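Local coordinates for protein 3-hydroxyisobutyryl-CoA hydrolase (Mycobacterium thermoresistibile, PDB 4HDT) that probably hydrolyses the thioester of 3-hydroxyisobutyryl-CoA to 3-hydroxyisobutyrate and free CoA, as a zinc-binding member of the crotonase-like superfamily, at residues A[86-91]-A[298-303]; A[155-160]-A[274-279]; A[231-236]-A[244-249]; A[292-297]-A[340-345]. All coordinates share one frame; numbering follows the deposited sequence.

Contacts 1 and 4 share helix 285-299 of this crotonase-like chain, contact 4 along its second half and contact 1 at its end, with centres about 9 Å apart. Along the chain these two cross, since segment 340-345 lies beyond the loop closed by contact 1. Contact 2, centred about 17 Å from contact 4, is nested inside that loop, and contact 3 inside contact 2, which it touches through Arg277 and Gly236. Contacts 1 and 2 join helices 285-299 and 266-279 to earlier helices; contact 3 is a local helical hairpin, centred about 32 Å from contact 1; contact 4 brings the late segment 340-345 onto helix 285-299.

Contact 1: A[86-91]-A[298-303]; sequences EARRFW and ASLKSH. With ZN (zinc ion), chain D.
Leu300 has CG anti to its carbonyl carbon (chi1 -74°), and a nearly straight chi2 of 175° spreads its two methyls toward helix 85-103, where Trp91, with CG likewise anti to its carbonyl carbon (chi1 -72°), sends the six-membered part of its indole out to meet them. The two side chains meet tip to tip: CG of Leu300 lies 3.6 Å from CZ3 of Trp91, at the edge of the ring and near its plane. From that branch point the methyls part company. CD2 packs on CB of Ala87 at 3.7 Å, one turn before Trp91, while CD1 reaches CG of Arg88, also at 3.7 Å. Leu300 is thus gripped by three residues of one helix, with largely apolar contact. Arg88 offers CG and, obliquely, its guanidinium; a bend at chi3 brings NH1 near CD1 of Leu300, while NH2 bonds to the carbonyl of Asp83. Leu300 sits within a type I turn from Ser299 to Ser302, in which Ser299 O accepts both the backbone N and the OG of Ser302, the latter at 2.6 Å. Glu86, one residue before Ala87, does not reach segment 298-303 but binds zinc through OE1 at 1.9 Å, with His35 of helix 35-49 as a further ligand. Helix 73-81 packs alongside, Ile76 touching Ala87 and Trp91, and Ala80 touching Leu300.

Contact 2: A[155-160]-A[274-279]; sequences YLLSRA and ESVRRA
Ser158 and Ala279 point their CB atoms at the opposite helix, and both being small, the backbones come close: the CA atoms of Ser158 and Val276 are 5.5 Å apart, those of Ala279 and Tyr155 5.9 Å. Ser158 CB sits 3.6 Å from the carbonyl oxygen of Val276. Its OG, in the crowded position between backbone N and carbonyl carbon (chi1 63°), lies against Ala279, 3.7 Å from its C, while bonding to Thr154 O of its own helix. Val276 lies alongside, placing CG1 near CA of Ser158 and offering CG2 more loosely to CB of Leu157. The polar link runs through Arg159. Its guanidinium lies over the rim of the Tyr155 ring, CE2 of Tyr155 being 3.3 Å above the guanidinium plane, and directs NH1 edge-on to two acceptors. One is Tyr155 O, 3.1 Å from NH1 and met on a lone pair; the other is a water, which NH1 reaches at 2.9 Å and which donates in turn to Ala279 O at 2.8 Å. NH2 of Arg159 goes on to Leu282 O. Such close approach through serine and alanine is characteristic of small-residue helix packing, which here joins helix 153-158 to helix 266-279 of a crotonase-like fold.

Contact 3: A[231-236]-A[244-249]; sequences DECYTG and AALRAH
Cys233 has the most surface buried here, followed by Leu246 and His249, and the cysteine packs between these two residues of the facing helix in a hairpin formed by helices 227-233 and 239-249. It projects across where the backbones are closest, its CA being 5.1 Å from that of Ala245. With SG anti to the carbonyl carbon (chi1 -66°), the sulfur lies beside the Ala245 carbonyl and 4.0 Å from CB of His249, while CB of Cys233 presses on CD2 of Leu246 at 3.5 Å. Leu246 extends this apolar layer inward: CD2 also meets CE1 of Tyr234 at 4.0 Å, the two side chains crossing obliquely. The hydroxyl of that tyrosine is hydrogen-bonded to His167 of helix 164-171. Toward the surface, His249 has CG anti to its backbone N, which swings the imidazole across to Glu232. There the extended glutamate arrives at about a right angle, carboxylate and ring planes 88° apart. ND1 of His249 makes only a weak bond to OE2 of Glu232, at 3.4 Å with an N-H...acceptor angle of 129°; OE1 is nearer to ND1, at 3.2 Å, but poorly angled and not hydrogen-bonded. The hairpin is consequently closed mainly by apolar contact, whereas the exposed carboxylate might modestly stabilise a protonated His249.

Contact 4: A[292-297]-A[340-345]; sequences EYRVSC and APVDPE
An irregular segment, 340-345, with a cis peptide before Pro344, runs past helix 285-299 and comes nearest at Arg294 and Val342, whose CA atoms are 6.3 Å apart. Arg294 has the largest share of the contact. Its CG is anti to the carbonyl carbon (chi1 -66°), and the chain then extends from CG to NE across the Ala340 carbonyl, whose oxygen is 3.4 Å from CG. The guanidinium grips Glu345 side-on: NE gives a hydrogen bond to OE1 at 3.0 Å, on the syn lone pair, and NH2 one to OE2 at 2.8 Å. Both oxygens stay near the guanidinium plane, yet the carboxylate is twisted 46° from it, so that NH2 meets OE2 from above the carboxylate plane. Glu345 reaches this position by a bend at chi2 (-82°), because its CB points away from the helix. CA of Pro341 covers one face of the guanidinium toward its rim. Val342 wedges its methyls at the helix, CG2 lying 3.9 Å from CE2 of Tyr293 and CG1 facing CB of Cys297. Tyr293 is joined to Pro344 O through a water hydrogen-bonded to its OH. A two-pronged salt bridge, a water bridge and a small apolar patch thus fasten the late segment along helix 285-299; the donors are about equally straight, but only OE1 is met on a named lone pair, and the pairing would be expected to keep Glu345 ionised.

Contact 1: A[86-91]-A[298-303]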
loop_
_atom_site.group_PDB
_atom_site.type_symbol
_atom_site.label_atom_id
_atom_site.label_comp_id
_atom_site.label_asym_id
_atom_site.label_seq_id
_atom_site.Cartn_x
_atom_site.Cartn_y
_atom_site.Cartn_z
ATOM N N GLU A 86 8.030 -18.314 -5.671
ATOM C CA GLU A 86 7.632 -17.819 -4.347
ATOM C C GLU A 86 7.008 -16.447 -4.411
ATOM O O GLU A 86 6.048 -16.184 -3.708
ATOM C CB GLU A 86 8.804 -17.802 -3.361
ATOM C CG GLU A 86 8.586 -17.005 -2.069
ATOM C CD GLU A 86 7.587 -17.610 -1.082
ATOM O OE1 GLU A 86 7.086 -18.730 -1.235
ATOM O OE2 GLU A 86 7.244 -16.872 -0.119
ATOM N N ALA A 87 7.567 -15.565 -5.238
ATOM C CA ALA A 87 6.953 -14.260 -5.393
ATOM C C ALA A 87 5.506 -14.389 -5.891
ATOM O O ALA A 87 4.602 -13.757 -5.337
ATOM C CB ALA A 87 7.743 -13.359 -6.324
ATOM N N ARG A 88 5.285 -15.171 -6.932
ATOM C CA ARG A 88 3.923 -15.331 -7.423
ATOM C C ARG A 88 2.979 -15.959 -6.397
ATOM O O ARG A 88 1.822 -15.532 -6.231
ATOM C CB ARG A 88 3.900 -16.108 -8.725
ATOM C CG ARG A 88 4.537 -15.330 -9.861
ATOM C CD ARG A 88 4.254 -16.017 -11.175
ATOM N NE ARG A 88 4.999 -17.252 -11.245
ATOM C CZ ARG A 88 6.243 -17.358 -11.700
ATOM N NH1 ARG A 88 6.877 -16.301 -12.192
ATOM N NH2 ARG A 88 6.824 -18.542 -11.692
ATOM N N ARG A 89 3.453 -16.956 -5.670
ATOM C CA ARG A 89 2.588 -17.568 -4.701
ATOM C C ARG A 89 2.295 -16.597 -3.562
ATOM O O ARG A 89 1.177 -16.542 -3.056
ATOM C CB ARG A 89 3.195 -18.832 -4.146
ATOM C CG ARG A 89 2.210 -19.598 -3.260
ATOM C CD ARG A 89 0.958 -20.082 -4.019
ATOM N NE ARG A 89 -0.195 -20.140 -3.129
ATOM C CZ ARG A 89 -1.387 -20.666 -3.429
ATOM N NH1 ARG A 89 -1.605 -21.239 -4.618
ATOM N NH2 ARG A 89 -2.368 -20.644 -2.515
ATOM N N PHE A 90 3.319 -15.866 -3.141
ATOM C CA PHE A 90 3.158 -14.852 -2.088
ATOM C C PHE A 90 2.080 -13.845 -2.515
ATOM O O PHE A 90 1.156 -13.564 -1.757
ATOM C CB PHE A 90 4.502 -14.144 -1.776
ATOM C CG PHE A 90 4.359 -12.944 -0.876
ATOM C CD1 PHE A 90 4.111 -13.094 0.471
ATOM C CD2 PHE A 90 4.418 -11.679 -1.407
ATOM C CE1 PHE A 90 3.983 -12.004 1.318
ATOM C CE2 PHE A 90 4.268 -10.571 -0.597
ATOM C CZ PHE A 90 4.020 -10.734 0.786
ATOM N N TRP A 91 2.233 -13.308 -3.708
ATOM C CA TRP A 91 1.285 -12.283 -4.189
ATOM C C TRP A 91 -0.108 -12.885 -4.340
ATOM O O TRP A 91 -1.103 -12.212 -4.055
ATOM C CB TRP A 91 1.762 -11.701 -5.500
ATOM C CG TRP A 91 2.934 -10.812 -5.402
ATOM C CD1 TRP A 91 3.221 -9.974 -4.388
ATOM C CD2 TRP A 91 3.964 -10.642 -6.365
ATOM N NE1 TRP A 91 4.375 -9.286 -4.639
ATOM C CE2 TRP A 91 4.857 -9.677 -5.861
ATOM C CE3 TRP A 91 4.224 -11.206 -7.605
ATOM C CZ2 TRP A 91 6.009 -9.254 -6.585
ATOM C CZ3 TRP A 91 5.353 -10.784 -8.334
ATOM C CH2 TRP A 91 6.235 -9.838 -7.815
ATOM N N ALA A 298 4.644 -9.640 -14.397
ATOM C CA ALA A 298 5.482 -9.101 -15.475
ATOM C C ALA A 298 6.773 -8.471 -14.916
ATOM O O ALA A 298 7.873 -8.689 -15.490
ATOM C CB ALA A 298 4.688 -8.099 -16.309
ATOM N N SER A 299 6.649 -7.748 -13.807
ATOM C CA SER A 299 7.801 -7.092 -13.198
ATOM C C SER A 299 8.886 -8.116 -12.777
ATOM O O SER A 299 10.080 -7.792 -12.761
ATOM C CB SER A 299 7.392 -6.244 -12.011
ATOM O OG SER A 299 7.266 -7.075 -10.886
ATOM N N LEU A 300 8.492 -9.341 -12.452
ATOM C CA LEU A 300 9.505 -10.347 -12.112
ATOM C C LEU A 300 10.507 -10.626 -13.232
ATOM O O LEU A 300 11.620 -11.094 -12.976
ATOM C CB LEU A 300 8.860 -11.674 -11.700
ATOM C CG LEU A 300 8.212 -11.749 -10.356
ATOM C CD1 LEU A 300 7.541 -13.133 -10.267
ATOM C CD2 LEU A 300 9.252 -11.554 -9.232
ATOM N N LYS A 301 10.102 -10.434 -14.478
ATOM C CA LYS A 301 10.951 -10.645 -15.647
ATOM C C LYS A 301 11.781 -9.401 -16.000
ATOM O O LYS A 301 12.613 -9.432 -16.895
ATOM C CB LYS A 301 10.103 -11.074 -16.865
ATOM N N SER A 302 11.573 -8.310 -15.271
ATOM C CA SER A 302 12.241 -7.039 -15.593
ATOM C C SER A 302 13.646 -6.871 -15.007
ATOM O O SER A 302 13.937 -7.328 -13.912
ATOM C CB SER A 302 11.356 -5.874 -15.140
ATOM O OG SER A 302 11.339 -5.687 -13.710
ATOM N N HIS A 303 14.471 -6.117 -15.726
ATOM C CA HIS A 303 15.740 -5.639 -15.219
ATOM C C HIS A 303 15.532 -4.757 -13.987
ATOM O O HIS A 303 16.246 -4.873 -13.013
ATOM C CB HIS A 303 16.446 -4.834 -16.315
ATOM C CG HIS A 303 17.645 -4.066 -15.838
ATOM N ND1 HIS A 303 17.549 -2.840 -15.218
ATOM C CD2 HIS A 303 18.966 -4.348 -15.919
ATOM C CE1 HIS A 303 18.766 -2.400 -14.940
ATOM N NE2 HIS A 303 19.641 -3.300 -15.347
HETATM ZN ZN ZN D . 5.924 -19.374 0.190
#

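Contact 2: A[155-160]-A[274-279]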
loop_
_atom_site.group_PDB
_atom_site.type_symbol
_atom_site.label_atom_id
_atom_site.label_comp_id
_atom_site.label_asym_id
_atom_site.label_seq_id
_atom_site.Cartn_x
_atom_site.Cartn_y
_atom_site.Cartn_z
ATOM N N TYR A 155 -6.390 0.559 -6.583
ATOM C CA TYR A 155 -7.792 0.822 -6.246
ATOM C C TYR A 155 -7.879 2.061 -5.314
ATOM O O TYR A 155 -8.696 2.972 -5.541
ATOM C CB TYR A 155 -8.347 -0.452 -5.594
ATOM C CG TYR A 155 -9.763 -0.393 -5.051
ATOM C CD1 TYR A 155 -10.019 0.086 -3.780
ATOM C CD2 TYR A 155 -10.809 -0.926 -5.771
ATOM C CE1 TYR A 155 -11.289 0.097 -3.257
ATOM C CE2 TYR A 155 -12.084 -0.900 -5.257
ATOM C CZ TYR A 155 -12.311 -0.374 -4.005
ATOM O OH TYR A 155 -13.579 -0.413 -3.475
ATOM N N LEU A 156 -7.059 2.122 -4.276
ATOM C CA LEU A 156 -7.093 3.268 -3.374
ATOM C C LEU A 156 -6.570 4.550 -4.038
ATOM O O LEU A 156 -7.200 5.612 -3.944
ATOM C CB LEU A 156 -6.309 2.984 -2.111
ATOM C CG LEU A 156 -6.875 1.869 -1.235
ATOM C CD1 LEU A 156 -5.804 1.418 -0.256
ATOM C CD2 LEU A 156 -8.174 2.290 -0.565
ATOM N N LEU A 157 -5.483 4.440 -4.775
ATOM C CA LEU A 157 -4.870 5.624 -5.388
ATOM C C LEU A 157 -5.827 6.249 -6.394
ATOM O O LEU A 157 -5.950 7.493 -6.473
ATOM C CB LEU A 157 -3.533 5.284 -6.034
ATOM C CG LEU A 157 -2.392 4.917 -5.075
ATOM C CD1 LEU A 157 -1.346 4.114 -5.827
ATOM C CD2 LEU A 157 -1.782 6.180 -4.424
ATOM N N SER A 158 -6.496 5.401 -7.185
ATOM C CA SER A 158 -7.396 5.912 -8.244
ATOM C C SER A 158 -8.632 6.595 -7.661
ATOM O O SER A 158 -9.277 7.348 -8.411
ATOM C CB SER A 158 -7.813 4.831 -9.255
ATOM O OG SER A 158 -8.569 3.791 -8.653
ATOM N N ARG A 159 -8.936 6.362 -6.379
ATOM C CA ARG A 159 -10.119 6.918 -5.680
ATOM C C ARG A 159 -9.810 8.173 -4.848
ATOM O O ARG A 159 -10.718 8.768 -4.274
ATOM C CB ARG A 159 -10.786 5.821 -4.846
ATOM C CG ARG A 159 -11.608 4.830 -5.712
ATOM C CD ARG A 159 -12.064 3.581 -4.976
ATOM N NE ARG A 159 -12.930 2.746 -5.833
ATOM C CZ ARG A 159 -12.475 2.012 -6.853
ATOM N NH1 ARG A 159 -11.171 1.994 -7.158
ATOM N NH2 ARG A 159 -13.335 1.287 -7.569
ATOM N N ALA A 160 -8.540 8.563 -4.788
ATOM C CA ALA A 160 -8.129 9.746 -4.023
ATOM C C ALA A 160 -8.659 10.992 -4.754
ATOM O O ALA A 160 -8.888 10.942 -5.980
ATOM C CB ALA A 160 -6.627 9.811 -3.913
ATOM N N GLU A 274 -0.166 4.183 -16.060
ATOM C CA GLU A 274 -1.181 3.423 -16.807
ATOM C C GLU A 274 -2.055 2.592 -15.859
ATOM O O GLU A 274 -3.272 2.489 -16.074
ATOM C CB GLU A 274 -0.530 2.543 -17.857
ATOM C CG GLU A 274 -1.492 1.792 -18.746
ATOM C CD GLU A 274 -2.245 2.658 -19.740
ATOM O OE1 GLU A 274 -1.853 3.822 -20.044
ATOM O OE2 GLU A 274 -3.285 2.157 -20.213
ATOM N N SER A 275 -1.445 2.029 -14.812
ATOM C CA SER A 275 -2.196 1.202 -13.863
ATOM C C SER A 275 -3.256 2.014 -13.141
ATOM O O SER A 275 -4.395 1.585 -12.972
ATOM C CB SER A 275 -1.245 0.564 -12.846
ATOM O OG SER A 275 -0.433 -0.390 -13.500
ATOM N N VAL A 276 -2.886 3.218 -12.681
ATOM C CA VAL A 276 -3.824 4.017 -11.917
ATOM C C VAL A 276 -4.958 4.470 -12.839
ATOM O O VAL A 276 -6.132 4.450 -12.462
ATOM C CB VAL A 276 -3.105 5.194 -11.209
ATOM C CG1 VAL A 276 -4.124 6.126 -10.568
ATOM C CG2 VAL A 276 -2.147 4.693 -10.168
ATOM N N ARG A 277 -4.617 4.858 -14.051
ATOM C CA ARG A 277 -5.649 5.255 -15.008
ATOM C C ARG A 277 -6.603 4.124 -15.360
ATOM O O ARG A 277 -7.816 4.339 -15.422
ATOM C CB ARG A 277 -4.993 5.808 -16.232
ATOM C CG ARG A 277 -4.437 7.164 -15.961
ATOM C CD ARG A 277 -3.889 7.639 -17.262
ATOM N NE ARG A 277 -3.298 8.924 -17.077
ATOM C CZ ARG A 277 -2.477 9.479 -17.964
ATOM N NH1 ARG A 277 -2.132 8.845 -19.089
ATOM N NH2 ARG A 277 -1.986 10.645 -17.685
ATOM N N ARG A 278 -6.083 2.914 -15.557
ATOM C CA ARG A 278 -6.950 1.749 -15.821
ATOM C C ARG A 278 -7.784 1.369 -14.592
ATOM O O ARG A 278 -8.959 1.097 -14.714
ATOM C CB ARG A 278 -6.121 0.545 -16.290
ATOM C CG ARG A 278 -5.546 0.691 -17.692
ATOM C CD ARG A 278 -4.887 -0.574 -18.153
ATOM N NE ARG A 278 -4.167 -0.370 -19.398
ATOM C CZ ARG A 278 -3.821 -1.343 -20.242
ATOM N NH1 ARG A 278 -4.183 -2.609 -20.040
ATOM N NH2 ARG A 278 -3.152 -1.030 -21.336
ATOM N N ALA A 279 -7.193 1.415 -13.394
ATOM C CA ALA A 279 -7.885 1.121 -12.143
ATOM C C ALA A 279 -9.062 2.050 -11.889
ATOM O O ALA A 279 -10.088 1.637 -11.385
ATOM C CB ALA A 279 -6.914 1.157 -10.973
HETATM O O HOH W 1 -9.836 0.231 -8.962
#

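Contact 3: A[231-236]-A[244-249]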
loop_
_atom_site.group_PDB
_atom_site.type_symbol
_atom_site.label_atom_id
_atom_site.label_comp_id
_atom_site.label_asym_id
_atom_site.label_seq_id
_atom_site.Cartn_x
_atom_site.Cartn_y
_atom_site.Cartn_z
ATOM N N ASP A 231 -3.173 18.983 -9.253
ATOM C CA ASP A 231 -4.201 18.825 -10.289
ATOM C C ASP A 231 -3.791 19.520 -11.597
ATOM O O ASP A 231 -4.103 19.026 -12.682
ATOM C CB ASP A 231 -5.525 19.396 -9.800
ATOM C CG ASP A 231 -6.208 18.518 -8.791
ATOM O OD1 ASP A 231 -5.641 17.472 -8.374
ATOM O OD2 ASP A 231 -7.352 18.880 -8.409
ATOM N N GLU A 232 -3.075 20.640 -11.494
ATOM C CA GLU A 232 -2.559 21.356 -12.653
ATOM C C GLU A 232 -1.578 20.519 -13.450
ATOM O O GLU A 232 -1.587 20.530 -14.661
ATOM C CB GLU A 232 -1.825 22.624 -12.178
ATOM C CG GLU A 232 -1.073 23.456 -13.230
ATOM C CD GLU A 232 -0.264 24.603 -12.634
ATOM O OE1 GLU A 232 -0.360 24.782 -11.394
ATOM O OE2 GLU A 232 0.420 25.345 -13.395
ATOM N N CYS A 233 -0.682 19.860 -12.742
ATOM C CA CYS A 233 0.494 19.297 -13.368
ATOM C C CYS A 233 0.350 17.833 -13.695
ATOM O O CYS A 233 1.027 17.349 -14.616
ATOM C CB CYS A 233 1.738 19.525 -12.485
ATOM S SG CYS A 233 2.171 21.277 -12.332
ATOM N N TYR A 234 -0.488 17.107 -12.961
ATOM C CA TYR A 234 -0.592 15.664 -13.170
ATOM C C TYR A 234 -1.673 15.259 -14.169
ATOM O O TYR A 234 -2.014 14.096 -14.254
ATOM C CB TYR A 234 -0.757 14.938 -11.820
ATOM C CG TYR A 234 0.504 14.824 -10.962
ATOM C CD1 TYR A 234 0.874 15.818 -10.081
ATOM C CD2 TYR A 234 1.286 13.686 -11.026
ATOM C CE1 TYR A 234 2.006 15.692 -9.273
ATOM C CE2 TYR A 234 2.418 13.543 -10.245
ATOM C CZ TYR A 234 2.774 14.519 -9.355
ATOM O OH TYR A 234 3.852 14.392 -8.545
ATOM N N THR A 235 -2.216 16.207 -14.956
ATOM C CA THR A 235 -3.159 15.831 -16.000
ATOM C C THR A 235 -2.519 15.440 -17.335
ATOM O O THR A 235 -3.248 15.011 -18.258
ATOM C CB THR A 235 -4.164 16.957 -16.235
ATOM O OG1 THR A 235 -3.441 18.163 -16.431
ATOM C CG2 THR A 235 -5.059 17.072 -15.045
ATOM N N GLY A 236 -1.194 15.488 -17.400
ATOM C CA GLY A 236 -0.456 15.192 -18.612
ATOM C C GLY A 236 -0.638 13.759 -19.080
ATOM O O GLY A 236 -0.857 12.869 -18.261
ATOM N N ALA A 244 7.508 17.754 -17.043
ATOM C CA ALA A 244 7.619 19.082 -17.712
ATOM C C ALA A 244 6.708 20.125 -17.095
ATOM O O ALA A 244 7.118 21.259 -16.894
ATOM C CB ALA A 244 7.360 18.971 -19.216
ATOM N N ALA A 245 5.481 19.727 -16.776
ATOM C CA ALA A 245 4.539 20.662 -16.186
ATOM C C ALA A 245 4.962 21.059 -14.774
ATOM O O ALA A 245 4.869 22.222 -14.394
ATOM C CB ALA A 245 3.158 20.038 -16.151
ATOM N N LEU A 246 5.407 20.077 -13.976
ATOM C CA LEU A 246 5.871 20.377 -12.622
ATOM C C LEU A 246 7.055 21.363 -12.711
ATOM O O LEU A 246 7.129 22.319 -11.940
ATOM C CB LEU A 246 6.319 19.094 -11.882
ATOM C CG LEU A 246 5.216 18.138 -11.488
ATOM C CD1 LEU A 246 5.764 16.744 -11.166
ATOM C CD2 LEU A 246 4.400 18.716 -10.328
ATOM N N ARG A 247 7.947 21.167 -13.672
ATOM C CA ARG A 247 9.086 22.085 -13.782
ATOM C C ARG A 247 8.644 23.442 -14.249
ATOM O O ARG A 247 9.127 24.457 -13.734
ATOM C CB ARG A 247 10.194 21.523 -14.662
ATOM C CG ARG A 247 10.786 20.272 -14.028
ATOM C CD ARG A 247 12.240 20.110 -14.268
ATOM N NE ARG A 247 12.814 18.922 -13.641
ATOM C CZ ARG A 247 13.123 18.787 -12.346
ATOM N NH1 ARG A 247 12.869 19.738 -11.454
ATOM N NH2 ARG A 247 13.670 17.655 -11.936
ATOM N N ALA A 248 7.726 23.470 -15.210
ATOM C CA ALA A 248 7.263 24.733 -15.730
ATOM C C ALA A 248 6.504 25.571 -14.693
ATOM O O ALA A 248 6.565 26.818 -14.777
ATOM C CB ALA A 248 6.431 24.570 -16.997
ATOM N N HIS A 249 5.796 24.938 -13.749
ATOM C CA HIS A 249 5.057 25.649 -12.696
ATOM C C HIS A 249 5.966 26.510 -11.849
ATOM O O HIS A 249 5.546 27.572 -11.369
ATOM C CB HIS A 249 4.154 24.703 -11.887
ATOM C CG HIS A 249 3.472 25.323 -10.706
ATOM N ND1 HIS A 249 2.399 26.193 -10.821
ATOM C CD2 HIS A 249 3.618 25.090 -9.387
ATOM C CE1 HIS A 249 1.953 26.494 -9.616
ATOM N NE2 HIS A 249 2.697 25.849 -8.727
#

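Contact 4: A[292-297]-A[340-345]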
loop_
_atom_site.group_PDB
_atom_site.type_symbol
_atom_site.label_atom_id
_atom_site.label_comp_id
_atom_site.label_asym_id
_atom_site.label_seq_id
_atom_site.Cartn_x
_atom_site.Cartn_y
_atom_site.Cartn_z
ATOM N N GLU A 292 -3.335 -5.895 -11.027
ATOM C CA GLU A 292 -2.094 -5.720 -10.299
ATOM C C GLU A 292 -1.263 -7.006 -10.327
ATOM O O GLU A 292 -0.031 -6.981 -10.387
ATOM C CB GLU A 292 -2.371 -5.323 -8.849
ATOM C CG GLU A 292 -2.853 -3.880 -8.649
ATOM C CD GLU A 292 -3.195 -3.532 -7.208
ATOM O OE1 GLU A 292 -2.949 -4.357 -6.315
ATOM O OE2 GLU A 292 -3.722 -2.417 -6.963
ATOM N N TYR A 293 -1.919 -8.144 -10.285
ATOM C CA TYR A 293 -1.188 -9.416 -10.281
ATOM C C TYR A 293 -0.472 -9.624 -11.626
ATOM O O TYR A 293 0.676 -10.056 -11.647
ATOM C CB TYR A 293 -2.155 -10.572 -10.004
ATOM C CG TYR A 293 -1.514 -11.926 -9.912
ATOM C CD1 TYR A 293 -0.744 -12.278 -8.786
ATOM C CD2 TYR A 293 -1.684 -12.859 -10.922
ATOM C CE1 TYR A 293 -0.150 -13.510 -8.683
ATOM C CE2 TYR A 293 -1.083 -14.081 -10.832
ATOM C CZ TYR A 293 -0.323 -14.423 -9.730
ATOM O OH TYR A 293 0.250 -15.691 -9.729
ATOM N N ARG A 294 -1.143 -9.320 -12.738
ATOM C CA ARG A 294 -0.482 -9.375 -14.064
ATOM C C ARG A 294 0.754 -8.470 -14.073
ATOM O O ARG A 294 1.825 -8.866 -14.527
ATOM C CB ARG A 294 -1.417 -8.937 -15.198
ATOM C CG ARG A 294 -2.598 -9.887 -15.399
ATOM C CD ARG A 294 -3.570 -9.332 -16.428
ATOM N NE ARG A 294 -4.475 -10.335 -16.961
ATOM C CZ ARG A 294 -5.355 -10.111 -17.953
ATOM N NH1 ARG A 294 -5.472 -8.896 -18.497
ATOM N NH2 ARG A 294 -6.126 -11.100 -18.397
ATOM N N VAL A 295 0.602 -7.262 -13.538
ATOM C CA VAL A 295 1.696 -6.288 -13.516
ATOM C C VAL A 295 2.862 -6.783 -12.658
ATOM O O VAL A 295 4.027 -6.715 -13.093
ATOM C CB VAL A 295 1.189 -4.910 -13.067
ATOM C CG1 VAL A 295 2.300 -3.908 -12.794
ATOM C CG2 VAL A 295 0.209 -4.333 -14.116
ATOM N N SER A 296 2.558 -7.292 -11.463
ATOM C CA SER A 296 3.609 -7.817 -10.572
ATOM C C SER A 296 4.342 -8.996 -11.214
ATOM O O SER A 296 5.551 -9.047 -11.194
ATOM C CB SER A 296 3.050 -8.190 -9.204
ATOM O OG SER A 296 2.473 -7.046 -8.554
ATOM N N CYS A 297 3.581 -9.927 -11.784
ATOM C CA CYS A 297 4.155 -11.067 -12.490
ATOM C C CYS A 297 5.084 -10.621 -13.610
ATOM O O CYS A 297 6.182 -11.186 -13.775
ATOM C CB CYS A 297 3.057 -11.938 -13.045
ATOM S SG CYS A 297 2.234 -12.982 -11.807
ATOM N N ALA A 340 -0.171 -8.081 -19.787
ATOM C CA ALA A 340 -0.463 -9.332 -20.465
ATOM C C ALA A 340 -1.132 -10.338 -19.530
ATOM O O ALA A 340 -0.845 -10.395 -18.303
ATOM C CB ALA A 340 0.796 -9.918 -21.060
ATOM N N PRO A 341 -2.054 -11.137 -20.099
ATOM C CA PRO A 341 -2.631 -12.266 -19.364
ATOM C C PRO A 341 -1.581 -13.188 -18.817
ATOM O O PRO A 341 -0.535 -13.379 -19.440
ATOM C CB PRO A 341 -3.388 -13.047 -20.448
ATOM C CG PRO A 341 -3.734 -12.043 -21.476
ATOM C CD PRO A 341 -2.679 -10.958 -21.420
ATOM N N VAL A 342 -1.896 -13.811 -17.694
ATOM C CA VAL A 342 -1.027 -14.814 -17.099
ATOM C C VAL A 342 -1.876 -16.050 -16.794
ATOM O O VAL A 342 -3.096 -15.974 -16.819
ATOM C CB VAL A 342 -0.352 -14.269 -15.829
ATOM C CG1 VAL A 342 0.519 -13.070 -16.184
ATOM C CG2 VAL A 342 -1.375 -13.954 -14.735
ATOM N N ASP A 343 -1.230 -17.170 -16.507
ATOM C CA ASP A 343 -1.933 -18.440 -16.340
ATOM C C ASP A 343 -1.273 -19.192 -15.197
ATOM O O ASP A 343 -0.158 -19.694 -15.362
ATOM C CB ASP A 343 -1.882 -19.241 -17.633
ATOM C CG ASP A 343 -2.728 -20.513 -17.573
ATOM O OD1 ASP A 343 -3.165 -20.928 -16.480
ATOM O OD2 ASP A 343 -2.953 -21.129 -18.627
ATOM N N PRO A 344 -1.965 -19.325 -14.048
ATOM C CA PRO A 344 -3.340 -18.935 -13.830
ATOM C C PRO A 344 -3.437 -17.452 -13.523
ATOM O O PRO A 344 -2.502 -16.863 -12.988
ATOM C CB PRO A 344 -3.742 -19.750 -12.592
ATOM C CG PRO A 344 -2.492 -19.854 -11.818
ATOM C CD PRO A 344 -1.434 -20.084 -12.893
ATOM N N GLU A 345 -4.575 -16.879 -13.867
ATOM C CA GLU A 345 -4.925 -15.556 -13.399
ATOM C C GLU A 345 -5.202 -15.624 -11.891
ATOM O O GLU A 345 -5.449 -16.703 -11.321
ATOM C CB GLU A 345 -6.162 -15.049 -14.122
ATOM C CG GLU A 345 -6.044 -14.966 -15.635
ATOM C CD GLU A 345 -5.356 -13.720 -16.169
ATOM O OE1 GLU A 345 -4.933 -12.842 -15.414
ATOM O OE2 GLU A 345 -5.232 -13.607 -17.400
HETATM O O HOH W 2 0.233 -17.031 -12.360
HETATM O O HOH W 3 1.655 -9.831 -17.261
#